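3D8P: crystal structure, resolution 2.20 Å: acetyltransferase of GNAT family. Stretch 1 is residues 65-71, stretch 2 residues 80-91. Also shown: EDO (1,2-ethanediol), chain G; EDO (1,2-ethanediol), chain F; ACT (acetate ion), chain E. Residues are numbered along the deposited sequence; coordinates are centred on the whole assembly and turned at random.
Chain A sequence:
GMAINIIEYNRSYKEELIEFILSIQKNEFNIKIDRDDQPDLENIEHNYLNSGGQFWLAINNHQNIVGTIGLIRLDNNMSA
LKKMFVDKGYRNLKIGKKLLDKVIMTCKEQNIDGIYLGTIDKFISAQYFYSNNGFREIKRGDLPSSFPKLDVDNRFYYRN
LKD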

# COMPACT_ATOMS: atom_id res chain seq x y z
N ILE A 65 8.61 11.28 -5.24
CA ILE A 65 7.89 10.35 -4.39
C ILE A 65 8.50 10.32 -3.01
O ILE A 65 9.71 10.11 -2.87
CB ILE A 65 7.92 8.88 -4.99
CG1 ILE A 65 7.18 8.85 -6.34
CG2 ILE A 65 7.28 7.89 -3.98
CD1 ILE A 65 7.29 7.55 -7.13
N VAL A 66 7.67 10.58 -2.00
CA VAL A 66 8.07 10.42 -0.60
C VAL A 66 7.17 9.38 0.10
O VAL A 66 7.43 9.00 1.23
CB VAL A 66 8.16 11.79 0.18
CG1 VAL A 66 9.19 12.73 -0.45
CG2 VAL A 66 6.80 12.47 0.32
N GLY A 67 6.14 8.88 -0.59
CA GLY A 67 5.29 7.86 -0.09
C GLY A 67 4.44 7.20 -1.18
O GLY A 67 4.17 7.79 -2.25
N THR A 68 4.00 5.98 -0.89
CA THR A 68 3.21 5.21 -1.84
C THR A 68 2.13 4.42 -1.13
O THR A 68 2.26 4.08 0.06
CB THR A 68 4.09 4.20 -2.68
OG1 THR A 68 4.67 3.23 -1.80
CG2 THR A 68 5.21 4.92 -3.47
N ILE A 69 1.07 4.11 -1.87
CA ILE A 69 0.02 3.22 -1.34
C ILE A 69 -0.80 2.69 -2.50
O ILE A 69 -1.21 3.44 -3.36
CB ILE A 69 -0.90 3.94 -0.28
CG1 ILE A 69 -1.58 2.93 0.65
CG2 ILE A 69 -1.95 4.83 -0.97
CD1 ILE A 69 -2.40 3.60 1.75
N GLY A 70 -1.00 1.39 -2.52
CA GLY A 70 -1.81 0.72 -3.53
C GLY A 70 -3.00 -0.01 -2.93
O GLY A 70 -3.01 -0.36 -1.75
N LEU A 71 -4.01 -0.25 -3.76
CA LEU A 71 -5.17 -1.02 -3.37
C LEU A 71 -5.60 -1.87 -4.53
O LEU A 71 -5.75 -1.36 -5.67
CB LEU A 71 -6.34 -0.13 -2.95
CG LEU A 71 -7.55 -0.86 -2.32
CD1 LEU A 71 -7.43 -0.96 -0.80
CD2 LEU A 71 -8.86 -0.24 -2.68
N ALA A 80 -7.62 -5.24 -1.00
CA ALA A 80 -6.34 -5.49 -0.38
C ALA A 80 -5.39 -4.30 -0.56
O ALA A 80 -5.18 -3.80 -1.69
CB ALA A 80 -5.72 -6.75 -0.95
N LEU A 81 -4.80 -3.87 0.55
CA LEU A 81 -3.80 -2.80 0.57
C LEU A 81 -2.44 -3.38 0.14
O LEU A 81 -2.09 -4.48 0.53
CB LEU A 81 -3.72 -2.15 1.94
CG LEU A 81 -3.21 -0.71 2.03
CD1 LEU A 81 -4.24 0.27 1.44
CD2 LEU A 81 -2.89 -0.32 3.47
N LYS A 82 -1.74 -2.64 -0.71
CA LYS A 82 -0.45 -3.04 -1.24
C LYS A 82 0.55 -1.90 -1.28
O LYS A 82 0.17 -0.73 -1.36
CB LYS A 82 -0.61 -3.60 -2.64
CG LYS A 82 -1.65 -4.72 -2.75
CD LYS A 82 -1.19 -5.86 -3.60
CE LYS A 82 -0.39 -6.84 -2.80
NZ LYS A 82 -1.27 -7.65 -1.90
N LYS A 83 1.82 -2.26 -1.14
CA LYS A 83 2.96 -1.36 -1.37
C LYS A 83 2.84 -0.02 -0.66
O LYS A 83 2.99 1.02 -1.30
CB LYS A 83 3.15 -1.13 -2.88
CG LYS A 83 3.20 -2.38 -3.74
CD LYS A 83 4.37 -3.32 -3.46
CE LYS A 83 4.27 -4.57 -4.34
NZ LYS A 83 5.16 -5.68 -3.94
N MSE A 84 2.55 -0.05 0.64
CA MSE A 84 2.56 1.16 1.43
C MSE A 84 3.96 1.41 2.00
O MSE A 84 4.51 0.59 2.72
CB MSE A 84 1.53 1.14 2.55
CG MSE A 84 1.45 2.53 3.19
SE MSE A 84 0.17 2.62 4.60
CE MSE A 84 0.26 4.52 4.79
N PHE A 85 4.53 2.54 1.62
CA PHE A 85 5.89 2.92 1.98
C PHE A 85 5.97 4.42 2.17
O PHE A 85 5.27 5.16 1.50
CB PHE A 85 6.88 2.50 0.89
CG PHE A 85 7.08 1.04 0.79
CD1 PHE A 85 7.98 0.39 1.63
CD2 PHE A 85 6.40 0.30 -0.14
CE1 PHE A 85 8.18 -0.98 1.56
CE2 PHE A 85 6.57 -1.09 -0.21
CZ PHE A 85 7.47 -1.71 0.64
N VAL A 86 6.83 4.86 3.10
CA VAL A 86 7.03 6.27 3.39
C VAL A 86 8.50 6.48 3.58
O VAL A 86 9.16 5.72 4.27
CB VAL A 86 6.25 6.73 4.65
CG1 VAL A 86 6.61 8.20 5.04
CG2 VAL A 86 4.75 6.58 4.43
N ASP A 87 9.04 7.50 2.94
CA ASP A 87 10.44 7.84 3.08
C ASP A 87 10.79 7.99 4.58
O ASP A 87 10.02 8.58 5.34
CB ASP A 87 10.70 9.13 2.30
CG ASP A 87 12.17 9.43 2.15
OD1 ASP A 87 12.83 9.66 3.18
OD2 ASP A 87 12.64 9.47 0.99
N LYS A 88 11.94 7.43 4.98
CA LYS A 88 12.40 7.46 6.38
C LYS A 88 12.51 8.91 6.87
O LYS A 88 12.11 9.23 7.97
CB LYS A 88 13.75 6.74 6.55
N GLY A 89 13.03 9.78 6.01
CA GLY A 89 13.18 11.21 6.34
C GLY A 89 11.87 11.99 6.42
O GLY A 89 11.91 13.20 6.68
N TYR A 90 10.73 11.33 6.20
CA TYR A 90 9.40 11.97 6.23
C TYR A 90 8.36 11.20 7.05
O TYR A 90 7.16 11.44 6.89
CB TYR A 90 8.84 12.09 4.80
CG TYR A 90 9.56 13.02 3.84
CD1 TYR A 90 10.81 12.70 3.32
CD2 TYR A 90 8.96 14.21 3.40
CE1 TYR A 90 11.47 13.54 2.43
CE2 TYR A 90 9.61 15.07 2.50
CZ TYR A 90 10.87 14.73 2.02
OH TYR A 90 11.53 15.54 1.10
N ARG A 91 8.80 10.29 7.93
CA ARG A 91 7.85 9.41 8.67
C ARG A 91 7.12 9.99 9.90
O ARG A 91 6.24 9.33 10.47
CB ARG A 91 8.51 8.08 9.10
CG ARG A 91 8.97 7.24 7.96
CD ARG A 91 8.97 5.75 8.27
NE ARG A 91 9.48 5.04 7.10
CZ ARG A 91 10.55 4.24 7.07
NH1 ARG A 91 11.22 3.92 8.17
NH2 ARG A 91 10.92 3.71 5.90
C1 EDO G . 0.31 -4.00 2.88
O1 EDO G . 1.35 -4.84 2.43
C2 EDO G . 0.52 -2.57 2.42
O2 EDO G . 1.92 -2.41 2.22
C1 EDO F . 5.23 -2.25 4.00
O1 EDO F . 4.41 -2.18 2.82
C2 EDO F . 4.38 -2.15 5.25
O2 EDO F . 3.56 -3.32 5.40
C ACT E . 7.60 1.38 5.64
O ACT E . 7.09 0.70 6.58
OXT ACT E . 7.07 2.46 5.29
CH3 ACT E . 8.85 0.91 4.96

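The two strands run antiparallel, and Val66, Thr68 and Ile69 cover the most surface between the stretches. Val66 sits where the chain turns a corner. Its O accepts a nearly straight hydrogen bond from Asp87 N (2.8 Å), while its CG1 methyl lies over the face of the Tyr90 ring, 3.6 Å from Tyr90 CZ. A compact branched side chain suits this spot, offering C-H groups to the ring's pi cloud.

Thr68 pairs with Phe85 through two backbone hydrogen bonds, Thr68 N to Phe85 O (2.8 Å) and Phe85 N to Thr68 O (3.2 Å). Beyond it the register slips by one residue in a beta bulge, where Lys83 adopts positive phi and psi. Its carbonyl is not left idle: Thr68 OG1 donates to Lys83 O at 2.8 Å, so the hydroxyl supplies a bond in the irregular stretch. Regular pairing resumes at Gly70, whose N reaches Lys82 O (2.7 Å) and whose O receives Lys82 N (2.8 Å). A CB on Gly70 would sit tightly against Lys82 O.

The CA-to-CB bond of Ile69 points sideways, but the end of its long side chain comes nearer to the second strand. Its CD1 lies 3.8 Å from Leu81 CD1 and 4.0 Å from SE of Met84, a selenomethionine, making an apolar cluster that Leu71 extends through its own contact with Leu81.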